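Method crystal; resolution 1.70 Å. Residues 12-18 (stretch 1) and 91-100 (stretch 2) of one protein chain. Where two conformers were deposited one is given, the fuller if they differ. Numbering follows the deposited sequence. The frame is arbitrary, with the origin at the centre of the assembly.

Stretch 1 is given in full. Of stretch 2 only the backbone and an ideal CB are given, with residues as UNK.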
ATOM      1  N   SER C  12      -6.409  13.201  16.075  0.58 23.00           N
ATOM      2  CA  SER C  12      -7.717  13.797  15.864  0.58 23.48           C
ATOM      3  C   SER C  12      -8.805  12.909  16.432  0.58 23.12           C
ATOM      4  O   SER C  12      -8.667  11.683  16.492  0.58 22.86           O
ATOM      5  CB  SER C  12      -7.946  14.069  14.370  0.58 24.47           C
ATOM      6  OG  SER C  12      -9.176  14.728  14.136  0.58 24.59           O
ATOM      7  N   VAL C  13      -9.870  13.555  16.892  0.58 23.30           N
ATOM      8  CA  VAL C  13     -11.034  12.875  17.441  0.58 24.04           C
ATOM      9  C   VAL C  13     -12.262  13.687  17.109  0.58 24.63           C
ATOM     10  O   VAL C  13     -12.275  14.903  17.315  0.58 25.34           O
ATOM     11  CB  VAL C  13     -10.966  12.706  18.975  0.58 26.57           C
ATOM     12  CG1 VAL C  13     -12.131  11.854  19.470  0.58 28.76           C
ATOM     13  CG2 VAL C  13      -9.670  12.094  19.394  0.58 26.36           C
ATOM     14  N   LYS C  14     -13.309  13.028  16.637  1.00 24.00           N
ATOM     15  CA  LYS C  14     -14.564  13.729  16.331  1.00 24.71           C
ATOM     16  C   LYS C  14     -15.771  12.815  16.509  1.00 24.54           C
ATOM     17  O   LYS C  14     -15.640  11.576  16.484  1.00 24.43           O
ATOM     18  CB  LYS C  14     -14.562  14.272  14.880  1.00 24.21           C
ATOM     19  CG  LYS C  14     -13.629  15.416  14.604  1.00 26.19           C
ATOM     20  CD  LYS C  14     -14.196  16.712  15.256  1.00 31.21           C
ATOM     21  CE  LYS C  14     -13.115  17.671  15.533  1.00 32.35           C
ATOM     22  NZ  LYS C  14     -13.692  18.957  16.005  1.00 33.99           N
ATOM     23  N   ILE C  15     -16.941  13.422  16.697  1.00 23.68           N
ATOM     24  CA  ILE C  15     -18.188  12.671  16.766  1.00 24.94           C
ATOM     25  C   ILE C  15     -19.098  13.089  15.616  1.00 27.39           C
ATOM     26  O   ILE C  15     -19.153  14.268  15.254  1.00 28.30           O
ATOM     27  CB  ILE C  15     -18.911  12.877  18.120  1.00 25.88           C
ATOM     28  CG1 ILE C  15     -18.151  12.108  19.201  1.00 27.02           C
ATOM     29  CG2 ILE C  15     -20.390  12.392  18.051  1.00 28.15           C
ATOM     30  CD1 ILE C  15     -18.720  12.266  20.606  1.00 28.64           C
ATOM     31  N   ILE C  16     -19.755  12.097  15.022  1.00 27.40           N
ATOM     32  CA  ILE C  16     -20.876  12.296  14.104  1.00 28.14           C
ATOM     33  C   ILE C  16     -22.155  11.857  14.810  1.00 29.94           C
ATOM     34  O   ILE C  16     -22.315  10.677  15.146  1.00 30.97           O
ATOM     35  CB  ILE C  16     -20.718  11.474  12.785  1.00 28.89           C
ATOM     36  CG1 ILE C  16     -19.564  11.993  11.954  1.00 29.75           C
ATOM     37  CG2 ILE C  16     -22.032  11.484  11.972  1.00 29.69           C
ATOM     38  CD1 ILE C  16     -19.192  11.062  10.777  1.00 30.29           C
ATOM     39  N   SER C  17     -23.069  12.786  15.059  1.00 29.86           N
ATOM     40  CA  SER C  17     -24.345  12.389  15.661  1.00 33.54           C
ATOM     41  C   SER C  17     -25.330  12.170  14.519  1.00 34.54           C
ATOM     42  O   SER C  17     -25.227  12.810  13.464  1.00 36.66           O
ATOM     43  CB  SER C  17     -24.841  13.441  16.645  1.00 38.96           C
ATOM     44  OG  SER C  17     -24.903  14.695  16.021  1.00 43.40           O
ATOM     45  N   ASN C  18     -26.234  11.223  14.702  1.00 35.82           N
ATOM     46  CA  ASN C  18     -27.302  10.988  13.743  1.00 37.91           C
ATOM     47  C   ASN C  18     -26.706  10.785  12.355  1.00 35.91           C
ATOM     48  O   ASN C  18     -26.925  11.579  11.442  1.00 36.87           O
ATOM     49  CB  ASN C  18     -28.283  12.156  13.754  1.00 43.43           C
ATOM     50  CG  ASN C  18     -28.807  12.456  15.155  1.00 55.56           C
ATOM     51  OD1 ASN C  18     -29.257  11.556  15.870  1.00 58.99           O
ATOM     52  ND2 ASN C  18     -28.735  13.725  15.561  1.00 60.88           N
ATOM     53  N   UNK C  91     -26.070   6.401  20.752  1.00 29.89           N
ATOM     54  CA  UNK C  91     -26.217   7.817  21.071  1.00 30.34           C
ATOM     55  C   UNK C  91     -24.872   8.494  21.072  1.00 29.02           C
ATOM     56  O   UNK C  91     -23.840   7.842  21.216  1.00 27.13           O
ATOM     57  CB  UNK C  91     -26.905   8.006  22.424  1.00 30.34           C
ATOM     58  N   UNK C  92     -24.859   9.816  20.903  1.00 30.87           N
ATOM     59  CA  UNK C  92     -23.603  10.534  21.068  1.00 31.05           C
ATOM     60  C   UNK C  92     -22.986  10.327  22.448  1.00 29.14           C
ATOM     61  O   UNK C  92     -21.767  10.278  22.536  1.00 29.45           O
ATOM     62  CB  UNK C  92     -23.824  12.028  20.821  1.00 31.05           C
ATOM     63  N   UNK C  93     -23.792  10.226  23.509  1.00 29.19           N
ATOM     64  CA  UNK C  93     -23.241  10.034  24.846  1.00 29.15           C
ATOM     65  C   UNK C  93     -22.428   8.735  24.944  1.00 27.94           C
ATOM     66  O   UNK C  93     -21.359   8.712  25.540  1.00 28.53           O
ATOM     67  CB  UNK C  93     -24.369  10.025  25.879  1.00 29.15           C
ATOM     68  N   UNK C  94     -22.917   7.659  24.347  1.00 27.91           N
ATOM     69  CA  UNK C  94     -22.177   6.402  24.419  1.00 28.26           C
ATOM     70  C   UNK C  94     -20.884   6.469  23.597  1.00 26.49           C
ATOM     71  O   UNK C  94     -19.840   5.997  24.055  1.00 26.43           O
ATOM     72  CB  UNK C  94     -23.052   5.247  23.930  1.00 28.26           C
ATOM     73  N   UNK C  95     -20.969   7.038  22.399  0.58 26.43           N
ATOM     74  CA  UNK C  95     -19.786   7.261  21.585  0.58 26.35           C
ATOM     75  C   UNK C  95     -18.754   8.075  22.354  0.58 25.39           C
ATOM     76  O   UNK C  95     -17.591   7.705  22.432  0.58 24.90           O
ATOM     77  CB  UNK C  95     -20.158   7.967  20.280  0.58 26.35           C
ATOM     78  N   UNK C  96     -19.202   9.168  22.960  1.00 26.04           N
ATOM     79  CA  UNK C  96     -18.331  10.043  23.731  1.00 25.35           C
ATOM     80  C   UNK C  96     -17.640   9.260  24.862  1.00 24.58           C
ATOM     81  O   UNK C  96     -16.439   9.400  25.093  1.00 26.36           O
ATOM     82  CB  UNK C  96     -19.131  11.216  24.302  1.00 25.35           C
ATOM     83  N   UNK C  97     -18.379   8.388  25.545  1.00 24.53           N
ATOM     84  CA  UNK C  97     -17.804   7.587  26.620  1.00 25.34           C
ATOM     85  C   UNK C  97     -16.759   6.627  26.047  1.00 26.07           C
ATOM     86  O   UNK C  97     -15.657   6.456  26.598  1.00 26.80           O
ATOM     87  CB  UNK C  97     -18.896   6.815  27.364  1.00 25.34           C
ATOM     88  N   UNK C  98     -17.086   6.047  24.900  1.00 24.03           N
ATOM     89  CA  UNK C  98     -16.158   5.155  24.219  1.00 22.56           C
ATOM     90  C   UNK C  98     -14.860   5.846  23.794  1.00 23.15           C
ATOM     91  O   UNK C  98     -13.764   5.293  23.972  1.00 24.72           O
ATOM     92  CB  UNK C  98     -16.840   4.549  22.991  1.00 22.56           C
ATOM     93  N   UNK C  99     -14.966   7.058  23.243  1.00 23.17           N
ATOM     94  CA  UNK C  99     -13.784   7.777  22.786  1.00 23.00           C
ATOM     95  C   UNK C  99     -12.921   8.191  23.985  1.00 22.77           C
ATOM     96  O   UNK C  99     -11.701   8.119  23.920  1.00 24.34           O
ATOM     97  CB  UNK C  99     -14.187   9.003  21.964  1.00 23.00           C
ATOM     98  N   UNK C 100     -13.539   8.607  25.082  1.00 23.93           N
ATOM     99  CA  UNK C 100     -12.756   8.969  26.251  1.00 26.53           C
ATOM    100  C   UNK C 100     -11.958   7.759  26.761  1.00 27.64           C
ATOM    101  O   UNK C 100     -10.782   7.891  27.107  1.00 27.46           O
ATOM    102  CB  UNK C 100     -13.668   9.514  27.352  1.00 26.53           C
TER

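Strand 12-16 and the helix beginning at position 92 run nearly antiparallel, at 163°, with their axes approaching to 9.2 Å. V13 and I15 point toward the helix, whereas K14 and I16 point away, so the strand offers an apolar surface and, past its end, the CB of S17.

Position 91 immediately precedes the helix, in an extended conformation (phi/psi -152/158°), and its CA-to-CB bond points away from the strand. An N-cap of this kind favours serine, threonine, aspartate or asparagine, which can accept a bond from a free amide of the first turn. The residue is S91; its OG accepts from the backbone N of position 94 at 3.2 Å.

Position 92 opens the helix at phi -58°, and its amide has no acceptor a turn earlier within a helix, so proline is permitted alongside other small or medium residues. The ideal CB points sideways, 4.4 Å from I15 CG2 and 4.5 Å from S17 CB, which favours an apolar group. P92 fits both conditions: its ring packs against S17, with CG 3.7 Å from S17 CB, and its O accepts from the backbone N of position 96 at 2.8 Å.

Positions 93 and 94 have nothing of the strand within 5.5 Å of their ideal CB atoms, and stretch 1 sets no preference between polar and small residues. They are A93, which points away, and E94, whose OE2 is hydrogen-bonded elsewhere in the structure.

Position 95 points toward the strand, its ideal CB 4.5 Å from I15 CD1. No donor or charge is offered by that side chain, so valine, isoleucine, leucine or alanine would suit. V95, with chi1 in the t well, brings CG1 to 3.8 Å from I15 CG1.

At position 96 the ideal CB lies 3.9 Å from I15 CD1 but points sideways, a setting for a long residue that contributes its aliphatic base and carries a polar end elsewhere; alanine or leucine could also serve. R96 does the former. Its CB is 3.8 Å from I15 CD1, while chi1 to chi3, all t, extend the chain so that its end leads away.

Positions 97 and 98 are out of reach of the strand. The first, which could accept many residues, is S97. At the second, the ideal CB of position 98 would sit only 3.3 Å from V95 O; alanine is conceivable, but glycine avoids the crowding, and G98 is found.

Position 99 again points toward the strand, one helical turn beyond V95, with its ideal CB 4.3 Å from V13 CG1. The space between V13 and I15 invites a branched aliphatic chain or methionine. L99 (m, t) sends CD1 into it, 3.7 Å from V13 CG1 and 3.6 Å from I15 CG1, so one methyl group touches both strand residues.

Position 100 points away, leaving polar or small residues equally plausible. N100 turns back along its own helix, where its ND2 makes a weak hydrogen bond to R96 O at 2.9 Å.

No hydrogen bond crosses between the stretches.

Stretch 2, residues 91-100: SPAEVRSGLN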
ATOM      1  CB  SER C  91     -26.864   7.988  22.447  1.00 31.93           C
ATOM      2  OG  SER C  91     -25.958   7.539  23.448  1.00 31.75           O
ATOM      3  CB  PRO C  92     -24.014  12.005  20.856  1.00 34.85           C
ATOM      4  CG  PRO C  92     -25.230  11.942  20.048  1.00 35.53           C
ATOM      5  CD  PRO C  92     -25.952  10.711  20.477  1.00 33.80           C
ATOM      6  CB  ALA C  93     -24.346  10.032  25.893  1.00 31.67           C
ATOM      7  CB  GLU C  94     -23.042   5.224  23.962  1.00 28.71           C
ATOM      8  CG  GLU C  94     -24.118   4.802  24.993  1.00 29.61           C
ATOM      9  CD  GLU C  94     -23.563   4.365  26.358  1.00 31.51           C
ATOM     10  OE1 GLU C  94     -24.327   4.413  27.362  1.00 33.47           O
ATOM     11  OE2 GLU C  94     -22.387   3.950  26.440  1.00 29.60           O
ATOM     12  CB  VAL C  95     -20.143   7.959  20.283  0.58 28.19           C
ATOM     13  CG1 VAL C  95     -18.892   8.439  19.563  0.58 28.31           C
ATOM     14  CG2 VAL C  95     -20.953   7.007  19.415  0.58 28.22           C
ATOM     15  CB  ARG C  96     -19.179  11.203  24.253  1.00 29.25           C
ATOM     16  CG  ARG C  96     -18.520  12.359  24.917  1.00 33.40           C
ATOM     17  CD  ARG C  96     -19.730  13.177  25.406  1.00 37.46           C
ATOM     18  NE  ARG C  96     -19.503  14.511  25.929  1.00 40.06           N
ATOM     19  CZ  ARG C  96     -18.995  14.770  27.120  1.00 42.01           C
ATOM     20  NH1 ARG C  96     -18.582  13.768  27.886  1.00 42.05           N
ATOM     21  NH2 ARG C  96     -18.870  16.035  27.530  1.00 43.64           N
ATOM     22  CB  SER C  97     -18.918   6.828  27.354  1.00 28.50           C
ATOM     23  OG  SER C  97     -18.383   5.967  28.335  1.00 31.23           O
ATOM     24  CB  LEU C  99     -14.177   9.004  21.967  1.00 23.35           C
ATOM     25  CG  LEU C  99     -14.718   8.748  20.557  1.00 23.58           C
ATOM     26  CD1 LEU C  99     -15.312  10.040  19.974  1.00 25.03           C
ATOM     27  CD2 LEU C  99     -13.621   8.201  19.631  1.00 22.90           C
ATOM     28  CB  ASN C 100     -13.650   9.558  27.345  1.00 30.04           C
ATOM     29  CG  ASN C 100     -13.956  11.046  27.096  1.00 34.80           C
ATOM     30  OD1 ASN C 100     -13.053  11.878  27.127  1.00 34.42           O
ATOM     31  ND2 ASN C 100     -15.226  11.373  26.820  1.00 35.99           N
TER
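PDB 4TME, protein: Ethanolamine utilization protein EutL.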